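Long-range contacts in TRAP dicarboxylate transporter-DctP subunit (Desulfovibrio salexigens, PDB 4N6D), which probably captures a solute, perhaps a dicarboxylate, in the periplasm and delivers it to a TRAP membrane transporter: residues V141-I152 with T226-I237; I174-L182 with I300-I308. All coordinates share one frame; numbering follows the deposited sequence.

Contact 1 (V141-I152 with T226-I237)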
loop_
_atom_site.group_PDB
_atom_site.type_symbol
_atom_site.label_atom_id
_atom_site.label_comp_id
_atom_site.label_asym_id
_atom_site.label_seq_id
_atom_site.Cartn_x
_atom_site.Cartn_y
_atom_site.Cartn_z
ATOM N N VAL A 141 -13.343 -3.509 11.122
ATOM C CA VAL A 141 -12.221 -3.612 10.211
ATOM C C VAL A 141 -12.058 -5.077 9.811
ATOM O O VAL A 141 -11.696 -5.912 10.651
ATOM C CB VAL A 141 -10.934 -3.058 10.834
ATOM C CG1 VAL A 141 -9.768 -3.248 9.889
ATOM C CG2 VAL A 141 -11.109 -1.569 11.179
ATOM N N LEU A 142 -12.372 -5.395 8.557
ATOM C CA LEU A 142 -12.392 -6.785 8.100
ATOM C C LEU A 142 -10.994 -7.294 7.783
ATOM O O LEU A 142 -10.710 -8.475 7.992
ATOM C CB LEU A 142 -13.265 -6.946 6.853
ATOM C CG LEU A 142 -14.747 -6.731 7.144
ATOM C CD1 LEU A 142 -15.499 -6.773 5.833
ATOM C CD2 LEU A 142 -15.236 -7.799 8.073
ATOM N N THR A 143 -10.166 -6.439 7.195
ATOM C CA THR A 143 -8.753 -6.767 6.947
ATOM C C THR A 143 -8.016 -5.469 6.627
ATOM O O THR A 143 -8.631 -4.409 6.492
ATOM C CB THR A 143 -8.531 -7.829 5.822
ATOM O OG1 THR A 143 -7.177 -8.306 5.883
ATOM C CG2 THR A 143 -8.798 -7.249 4.457
ATOM N N MET A 144 -6.697 -5.549 6.561
ATOM C CA MET A 144 -5.877 -4.434 6.104
ATOM C C MET A 144 -4.758 -5.019 5.286
ATOM O O MET A 144 -4.424 -6.197 5.420
ATOM C CB MET A 144 -5.295 -3.645 7.263
ATOM C CG MET A 144 -6.380 -3.049 8.154
ATOM S SD MET A 144 -5.657 -2.150 9.508
ATOM C CE MET A 144 -5.386 -0.577 8.706
ATOM N N PHE A 145 -4.180 -4.195 4.420
ATOM C CA PHE A 145 -3.030 -4.616 3.634
ATOM C C PHE A 145 -2.327 -3.400 3.055
ATOM O O PHE A 145 -2.798 -2.289 3.191
ATOM C CB PHE A 145 -3.443 -5.581 2.523
ATOM C CG PHE A 145 -4.566 -5.083 1.678
ATOM C CD1 PHE A 145 -4.340 -4.178 0.665
ATOM C CD2 PHE A 145 -5.854 -5.540 1.887
ATOM C CE1 PHE A 145 -5.400 -3.705 -0.118
ATOM C CE2 PHE A 145 -6.915 -5.078 1.102
ATOM C CZ PHE A 145 -6.686 -4.159 0.114
ATOM N N ALA A 146 -1.189 -3.631 2.433
ATOM C CA ALA A 146 -0.369 -2.553 1.893
ATOM C C ALA A 146 0.085 -2.887 0.494
ATOM O O ALA A 146 0.240 -4.057 0.128
ATOM C CB ALA A 146 0.856 -2.310 2.762
ATOM N N SER A 147 0.342 -1.840 -0.289
ATOM C CA SER A 147 0.956 -1.997 -1.592
ATOM C C SER A 147 2.383 -2.540 -1.458
ATOM O O SER A 147 2.909 -2.663 -0.354
ATOM C CB SER A 147 1.002 -0.640 -2.271
ATOM O OG SER A 147 1.981 0.187 -1.652
ATOM N N ALA A 148 3.007 -2.855 -2.588
ATOM C CA ALA A 148 4.436 -3.084 -2.639
ATOM C C ALA A 148 5.118 -1.742 -2.487
ATOM O O ALA A 148 4.489 -0.694 -2.688
ATOM C CB ALA A 148 4.831 -3.720 -3.954
ATOM N N PRO A 149 6.399 -1.754 -2.114
ATOM C CA PRO A 149 7.085 -0.485 -1.905
ATOM C C PRO A 149 7.258 0.315 -3.180
ATOM O O PRO A 149 7.323 -0.240 -4.279
ATOM C CB PRO A 149 8.464 -0.918 -1.363
ATOM C CG PRO A 149 8.196 -2.228 -0.727
ATOM C CD PRO A 149 7.198 -2.891 -1.623
ATOM N N SER A 150 7.342 1.631 -3.006
ATOM C CA SER A 150 7.619 2.562 -4.096
ATOM C C SER A 150 9.097 2.615 -4.400
ATOM O O SER A 150 9.915 2.720 -3.492
ATOM C CB SER A 150 7.145 3.935 -3.683
ATOM O OG SER A 150 5.730 3.895 -3.484
ATOM N N ASN A 151 9.401 2.590 -5.691
ATOM C CA ASN A 151 10.751 2.530 -6.217
ATOM C C ASN A 151 10.872 3.492 -7.403
ATOM O O ASN A 151 9.870 4.010 -7.909
ATOM C CB ASN A 151 11.047 1.108 -6.662
ATOM C CG ASN A 151 11.173 0.154 -5.493
ATOM O OD1 ASN A 151 12.054 0.312 -4.652
ATOM N ND2 ASN A 151 10.319 -0.863 -5.447
ATOM N N ILE A 152 12.106 3.735 -7.835
ATOM C CA ILE A 152 12.371 4.732 -8.861
ATOM C C ILE A 152 12.684 4.024 -10.164
ATOM O O ILE A 152 13.645 3.264 -10.242
ATOM C CB ILE A 152 13.543 5.629 -8.434
ATOM C CG1 ILE A 152 13.164 6.370 -7.154
ATOM C CG2 ILE A 152 13.896 6.640 -9.535
ATOM C CD1 ILE A 152 14.277 7.192 -6.535
ATOM N N THR A 226 15.569 1.327 -9.915
ATOM C CA THR A 226 16.353 1.465 -8.682
ATOM C C THR A 226 15.496 1.152 -7.466
ATOM O O THR A 226 14.518 1.848 -7.190
ATOM C CB THR A 226 16.947 2.871 -8.592
ATOM O OG1 THR A 226 17.798 3.070 -9.734
ATOM C CG2 THR A 226 17.767 3.030 -7.312
ATOM N N GLU A 227 15.855 0.092 -6.757
ATOM C CA GLU A 227 15.056 -0.396 -5.642
ATOM C C GLU A 227 15.420 0.349 -4.363
ATOM O O GLU A 227 16.359 0.013 -3.638
ATOM C CB GLU A 227 15.209 -1.907 -5.462
ATOM C CG GLU A 227 14.082 -2.517 -4.612
ATOM C CD GLU A 227 14.126 -4.036 -4.528
ATOM O OE1 GLU A 227 15.252 -4.586 -4.485
ATOM O OE2 GLU A 227 13.032 -4.671 -4.521
ATOM N N THR A 228 14.681 1.411 -4.121
ATOM C CA THR A 228 14.850 2.231 -2.931
ATOM C C THR A 228 13.967 1.760 -1.771
ATOM O O THR A 228 14.219 2.126 -0.615
ATOM C CB THR A 228 14.469 3.680 -3.226
ATOM O OG1 THR A 228 13.137 3.715 -3.759
ATOM C CG2 THR A 228 15.429 4.310 -4.213
ATOM N N ASN A 229 12.940 0.965 -2.068
ATOM C CA ASN A 229 12.007 0.480 -1.043
ATOM C C ASN A 229 11.540 1.617 -0.139
ATOM O O ASN A 229 11.621 1.555 1.097
ATOM C CB ASN A 229 12.632 -0.659 -0.213
ATOM C CG ASN A 229 12.520 -2.005 -0.907
ATOM O OD1 ASN A 229 11.496 -2.302 -1.522
ATOM N ND2 ASN A 229 13.585 -2.801 -0.856
ATOM N N THR A 230 10.996 2.645 -0.767
ATOM C CA THR A 230 10.811 3.905 -0.056
ATOM C C THR A 230 9.681 3.877 0.974
ATOM O O THR A 230 9.890 4.180 2.142
ATOM C CB THR A 230 10.657 5.050 -1.053
ATOM O OG1 THR A 230 11.887 5.182 -1.766
ATOM C CG2 THR A 230 10.370 6.343 -0.333
ATOM N N ALA A 231 8.490 3.502 0.547
ATOM C CA ALA A 231 7.329 3.520 1.422
ATOM C C ALA A 231 6.282 2.667 0.735
ATOM O O ALA A 231 6.374 2.436 -0.469
ATOM C CB ALA A 231 6.791 4.953 1.594
ATOM N N VAL A 232 5.248 2.294 1.488
ATOM C CA VAL A 232 4.076 1.621 0.939
ATOM C C VAL A 232 2.821 2.470 1.187
ATOM O O VAL A 232 2.854 3.460 1.922
ATOM C CB VAL A 232 3.852 0.219 1.589
ATOM C CG1 VAL A 232 5.059 -0.713 1.399
ATOM C CG2 VAL A 232 3.538 0.365 3.069
ATOM N N TYR A 233 1.728 2.090 0.543
ATOM C CA TYR A 233 0.416 2.659 0.792
ATOM C C TYR A 233 -0.436 1.655 1.550
ATOM O O TYR A 233 -0.657 0.551 1.056
ATOM C CB TYR A 233 -0.297 2.989 -0.524
ATOM C CG TYR A 233 0.418 4.035 -1.321
ATOM C CD1 TYR A 233 0.247 5.383 -1.042
ATOM C CD2 TYR A 233 1.278 3.676 -2.334
ATOM C CE1 TYR A 233 0.930 6.350 -1.758
ATOM C CE2 TYR A 233 1.962 4.632 -3.058
ATOM C CZ TYR A 233 1.779 5.962 -2.769
ATOM O OH TYR A 233 2.458 6.920 -3.494
ATOM N N PRO A 234 -0.909 2.032 2.741
ATOM C CA PRO A 234 -1.778 1.152 3.519
ATOM C C PRO A 234 -3.270 1.311 3.172
ATOM O O PRO A 234 -3.752 2.410 2.853
ATOM C CB PRO A 234 -1.537 1.610 4.952
ATOM C CG PRO A 234 -1.265 3.086 4.820
ATOM C CD PRO A 234 -0.557 3.250 3.498
ATOM N N PHE A 235 -3.981 0.193 3.285
ATOM C CA PHE A 235 -5.410 0.126 2.979
ATOM C C PHE A 235 -6.138 -0.557 4.121
ATOM O O PHE A 235 -5.569 -1.417 4.797
ATOM C CB PHE A 235 -5.647 -0.744 1.737
ATOM C CG PHE A 235 -5.107 -0.170 0.454
ATOM C CD1 PHE A 235 -3.753 -0.253 0.142
ATOM C CD2 PHE A 235 -5.951 0.424 -0.453
ATOM C CE1 PHE A 235 -3.266 0.265 -1.022
ATOM C CE2 PHE A 235 -5.466 0.943 -1.641
ATOM C CZ PHE A 235 -4.114 0.863 -1.918
ATOM N N ALA A 236 -7.404 -0.190 4.306
ATOM C CA ALA A 236 -8.290 -0.893 5.213
ATOM C C ALA A 236 -9.554 -1.314 4.491
ATOM O O ALA A 236 -10.079 -0.569 3.659
ATOM C CB ALA A 236 -8.652 -0.008 6.411
ATOM N N ILE A 237 -10.021 -2.515 4.798
ATOM C CA ILE A 237 -11.353 -2.955 4.374
ATOM C C ILE A 237 -12.295 -2.788 5.558
ATOM O O ILE A 237 -12.103 -3.386 6.627
ATOM C CB ILE A 237 -11.347 -4.401 3.883
ATOM C CG1 ILE A 237 -10.310 -4.600 2.753
ATOM C CG2 ILE A 237 -12.762 -4.809 3.454
ATOM C CD1 ILE A 237 -10.473 -3.639 1.563
HETATM O O HOH W 1 10.704 -3.316 -3.771
#

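Contact 2 (I174-L182 with I300-I308)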
loop_
_atom_site.group_PDB
_atom_site.type_symbol
_atom_site.label_atom_id
_atom_site.label_comp_id
_atom_site.label_asym_id
_atom_site.label_seq_id
_atom_site.Cartn_x
_atom_site.Cartn_y
_atom_site.Cartn_z
ATOM N N ILE A 174 3.555 12.054 -0.644
ATOM C CA ILE A 174 4.793 11.934 0.126
ATOM C C ILE A 174 6.001 11.651 -0.750
ATOM O O ILE A 174 7.125 12.037 -0.413
ATOM C CB ILE A 174 4.685 10.857 1.228
ATOM C CG1 ILE A 174 5.839 10.999 2.216
ATOM C CG2 ILE A 174 4.685 9.469 0.658
ATOM C CD1 ILE A 174 5.581 10.259 3.478
ATOM N N LEU A 175 5.791 10.950 -1.855
ATOM C CA LEU A 175 6.909 10.639 -2.748
ATOM C C LEU A 175 7.477 11.911 -3.383
ATOM O O LEU A 175 8.680 12.015 -3.606
ATOM C CB LEU A 175 6.489 9.652 -3.822
ATOM C CG LEU A 175 6.095 8.267 -3.304
ATOM C CD1 LEU A 175 5.737 7.388 -4.483
ATOM C CD2 LEU A 175 7.196 7.638 -2.474
ATOM N N SER A 176 6.621 12.885 -3.685
ATOM C CA SER A 176 7.120 14.164 -4.179
ATOM C C SER A 176 7.975 14.832 -3.109
ATOM O O SER A 176 9.031 15.382 -3.400
ATOM C CB SER A 176 5.979 15.096 -4.580
ATOM O OG SER A 176 5.369 14.626 -5.759
ATOM N N LYS A 177 7.509 14.787 -1.865
ATOM C CA LYS A 177 8.239 15.426 -0.780
ATOM C C LYS A 177 9.618 14.792 -0.667
ATOM O O LYS A 177 10.631 15.499 -0.510
ATOM C CB LYS A 177 7.464 15.333 0.540
ATOM C CG LYS A 177 6.244 16.233 0.606
ATOM C CD LYS A 177 5.447 16.002 1.893
ATOM C CE LYS A 177 4.620 17.209 2.254
ATOM N NZ LYS A 177 5.469 18.370 2.643
ATOM N N ILE A 178 9.655 13.463 -0.750
ATOM C CA ILE A 178 10.920 12.737 -0.701
ATOM C C ILE A 178 11.838 13.143 -1.848
ATOM O O ILE A 178 13.015 13.457 -1.646
ATOM C CB ILE A 178 10.667 11.239 -0.667
ATOM C CG1 ILE A 178 10.019 10.875 0.672
ATOM C CG2 ILE A 178 11.959 10.478 -0.884
ATOM C CD1 ILE A 178 9.478 9.475 0.732
ATOM N N LEU A 179 11.315 13.173 -3.070
ATOM C CA LEU A 179 12.139 13.616 -4.186
ATOM C C LEU A 179 12.695 15.025 -3.986
ATOM O O LEU A 179 13.854 15.281 -4.305
ATOM C CB LEU A 179 11.330 13.569 -5.480
ATOM C CG LEU A 179 11.052 12.170 -6.015
ATOM C CD1 LEU A 179 10.033 12.248 -7.147
ATOM C CD2 LEU A 179 12.330 11.520 -6.492
ATOM N N GLU A 180 11.869 15.944 -3.492
ATOM C CA GLU A 180 12.340 17.306 -3.284
ATOM C C GLU A 180 13.504 17.264 -2.294
ATOM O O GLU A 180 14.524 17.929 -2.500
ATOM C CB GLU A 180 11.220 18.223 -2.772
ATOM C CG GLU A 180 11.604 19.699 -2.765
ATOM C CD GLU A 180 11.865 20.253 -4.162
ATOM O OE1 GLU A 180 11.085 19.934 -5.091
ATOM O OE2 GLU A 180 12.851 21.006 -4.331
ATOM N N SER A 181 13.362 16.471 -1.236
ATOM C CA SER A 181 14.403 16.410 -0.207
ATOM C C SER A 181 15.711 15.823 -0.733
ATOM O O SER A 181 16.781 16.074 -0.175
ATOM C CB SER A 181 13.928 15.636 1.028
ATOM O OG SER A 181 14.048 14.224 0.867
ATOM N N LEU A 182 15.625 15.047 -1.808
ATOM C CA LEU A 182 16.815 14.444 -2.421
ATOM C C LEU A 182 17.359 15.282 -3.577
ATOM O O LEU A 182 18.282 14.870 -4.274
ATOM C CB LEU A 182 16.490 13.039 -2.917
ATOM C CG LEU A 182 16.023 12.066 -1.836
ATOM C CD1 LEU A 182 15.771 10.714 -2.434
ATOM C CD2 LEU A 182 17.039 11.968 -0.704
ATOM N N ILE A 300 19.540 9.095 2.385
ATOM C CA ILE A 300 18.108 9.201 2.128
ATOM C C ILE A 300 17.327 9.197 3.431
ATOM O O ILE A 300 16.424 10.002 3.602
ATOM C CB ILE A 300 17.599 8.083 1.213
ATOM C CG1 ILE A 300 18.178 8.275 -0.185
ATOM C CG2 ILE A 300 16.059 8.090 1.166
ATOM C CD1 ILE A 300 17.958 7.091 -1.106
ATOM N N LYS A 301 17.687 8.317 4.365
ATOM C CA LYS A 301 17.024 8.290 5.674
ATOM C C LYS A 301 17.165 9.619 6.410
ATOM O O LYS A 301 16.201 10.161 6.964
ATOM C CB LYS A 301 17.618 7.218 6.576
ATOM C CG LYS A 301 17.230 5.789 6.272
ATOM C CD LYS A 301 17.519 4.881 7.483
ATOM C CE LYS A 301 16.809 5.389 8.758
ATOM N NZ LYS A 301 16.960 4.524 9.980
ATOM N N ASP A 302 18.384 10.140 6.433
ATOM C CA ASP A 302 18.673 11.362 7.151
ATOM C C ASP A 302 17.876 12.514 6.561
ATOM O O ASP A 302 17.385 13.367 7.287
ATOM C CB ASP A 302 20.168 11.692 7.086
ATOM C CG ASP A 302 21.028 10.670 7.799
ATOM O OD1 ASP A 302 20.484 9.824 8.544
ATOM O OD2 ASP A 302 22.267 10.713 7.605
ATOM N N LYS A 303 17.751 12.526 5.236
ATOM C CA LYS A 303 17.091 13.633 4.553
ATOM C C LYS A 303 15.591 13.557 4.682
ATOM O O LYS A 303 14.904 14.559 4.482
ATOM C CB LYS A 303 17.503 13.675 3.074
ATOM C CG LYS A 303 18.952 14.164 2.882
ATOM C CD LYS A 303 19.471 13.837 1.482
ATOM C CE LYS A 303 20.904 14.306 1.239
ATOM N NZ LYS A 303 21.036 15.794 1.065
ATOM N N THR A 304 15.074 12.373 5.009
ATOM C CA THR A 304 13.622 12.187 5.045
ATOM C C THR A 304 13.121 12.079 6.497
ATOM O O THR A 304 11.935 11.943 6.744
ATOM C CB THR A 304 13.127 10.991 4.171
ATOM O OG1 THR A 304 13.687 9.758 4.614
ATOM C CG2 THR A 304 13.476 11.199 2.710
ATOM N N LEU A 305 14.029 12.176 7.457
ATOM C CA LEU A 305 13.620 12.141 8.867
ATOM C C LEU A 305 12.545 13.200 9.219
ATOM O O LEU A 305 11.643 12.913 10.008
ATOM C CB LEU A 305 14.841 12.250 9.789
ATOM C CG LEU A 305 14.605 11.947 11.273
ATOM C CD1 LEU A 305 13.852 10.630 11.485
ATOM C CD2 LEU A 305 15.932 11.902 11.994
ATOM N N PRO A 306 12.590 14.398 8.609
ATOM C CA PRO A 306 11.513 15.372 8.863
ATOM C C PRO A 306 10.093 14.853 8.579
ATOM O O PRO A 306 9.142 15.324 9.220
ATOM C CB PRO A 306 11.864 16.539 7.950
ATOM C CG PRO A 306 13.374 16.431 7.789
ATOM C CD PRO A 306 13.683 14.973 7.793
ATOM N N LEU A 307 9.932 13.905 7.652
ATOM C CA LEU A 307 8.589 13.400 7.351
ATOM C C LEU A 307 8.094 12.585 8.545
ATOM O O LEU A 307 6.925 12.615 8.875
ATOM C CB LEU A 307 8.587 12.539 6.087
ATOM C CG LEU A 307 8.980 13.312 4.829
ATOM C CD1 LEU A 307 9.076 12.397 3.605
ATOM C CD2 LEU A 307 7.978 14.434 4.553
ATOM N N ILE A 308 9.011 11.895 9.204
ATOM C CA ILE A 308 8.680 11.104 10.375
ATOM C C ILE A 308 8.359 12.056 11.517
ATOM O O ILE A 308 7.387 11.875 12.269
ATOM C CB ILE A 308 9.857 10.199 10.802
ATOM C CG1 ILE A 308 10.373 9.362 9.634
ATOM C CG2 ILE A 308 9.441 9.349 11.979
ATOM C CD1 ILE A 308 9.374 8.538 9.012
HETATM O O HOH W 2 19.386 16.681 -1.133
#

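Contact 1 (V141-I152 with T226-I237)
Ser147 OG is held by two backbone groups. It accepts the N-H of Tyr233 at 2.9 Å in a nearly straight bond (172° at the hydrogen). It also gives its own proton to Ala148 O, meeting that carbonyl from above its plane. OG sits between the backbone N and the carbonyl carbon (chi1 72°), a torsion that lets one hydroxyl face Tyr233 across the contact and Ala148 in its own loop. The same oxygen lies at the edge of the Tyr233 ring, near its plane. A second polar centre is Asn151 OD1, which takes the N-H of Asn229 at 2.8 Å. Asn151 ND2 donates to a water that in turn donates to Glu227 OE2 and Asn229 OD1, linking Asn151 to the loop residues Glu227 and Asn229. Between these points, Ser150 N donates to Ala231 O, and Ser150 O accepts from Thr230 N.

Toward Ile237 the contact becomes a regular antiparallel pair. Phe145 and Phe235 form a hydrogen-bonded pair with side chains on the same face as Thr143 and Ile237. Their rings are near parallel (22°) but slid apart, with centroids 5.3 Å apart. Phe235 CB lies over one face of the Phe145 ring instead. Thr143 CG2 presses tightly on Ile237 CG1 at 3.5 Å, while Thr143 OG1 bonds to Gly259 O. On the other face, Met144 CE rests on Ala236 CB.

At the far end, Ile152 and Thr226 bond in both directions in a second sheet. Two adjacent chain segments pass from one sheet to another, as in the hinge between the two lobes of periplasmic solute-binding proteins.

Contact 2 (I174-L182 with I300-I308)
Leu307 CD1 packs tightly against Ile178 CG1, at 3.4 Å. This is closer than usual for two carbons. The two side chains cross at about a right angle. The same methyl also meets Ile174 CG1 at 3.8 Å, so one branch of Leu307 touches two isoleucines one helical turn apart. Ile174 reaches it because its CG1 is anti to the backbone N (chi1 -166°), which carries the chain toward the other helix.

Next to this group, Thr304 CG2 touches both Ile178 CG2 and Ser181 OG. The hydroxyls of Ser181 and Thr304 both turn back to their own helices. Ser181 OG donates to Ile178 O at 2.8 Å, and Thr304 OG1 donates to Ile300 O at 2.9 Å. Neither makes a direct bond across the contact, and the interface has no direct hydrogen bond at all.

The solvent side is looser and carries the exposed Lys177 and Lys303. The second branch of Leu307, CD2, crosses the aliphatic part of Lys177 at a slant, 4.0 Å from CD. Lys303, bent at its last torsion (chi4 -74°), brings NZ to a water that donates to Ser181 O, bridging the two helices near the end of helix 173-181. Leu182 is a buried residue at the margin of this side. Its CD2 lies 3.8 Å from Lys303 CD and 3.9 Å from Ile300 CG1.

The short axes run at 135° and approach to 9.4 Å. Helix 294-317 is kinked here: Pro306 N has no hydrogen to give, and Leu307 N bonds to Thr304 O rather than one turn back. Helix 173-181 lies between helix 294-317 and strands 185-187 and 205-208. Its Leu175 and Leu179 pack on Phe207 of strand 205-208, and Ser176, Leu179 and Glu180 touch Pro186 of strand 185-187.

Contacts 1 and 2 have centres about 17 Å apart and meet directly through helix 173-181. Thr230 CG2 lies 3.4 Å from Ile178 CD1, and Ile178, which also touches Leu307, joins the two contacts. Leu175 CD1 lies 3.5 Å from Tyr233 OH and 3.6 Å from Ser150 OG. All of these are packing contacts. The helix therefore has the crossing segments of contact 1 on one side and helix 294-317 on another. Contact 1 lies about 2 Å from the centre of the chain, contact 2 about 18 Å. Neither includes Arg81, Met84 or Arg138, which contact the triiodinated phasing compound; the ligand-binding site holds the C-terminus of a crystal neighbour.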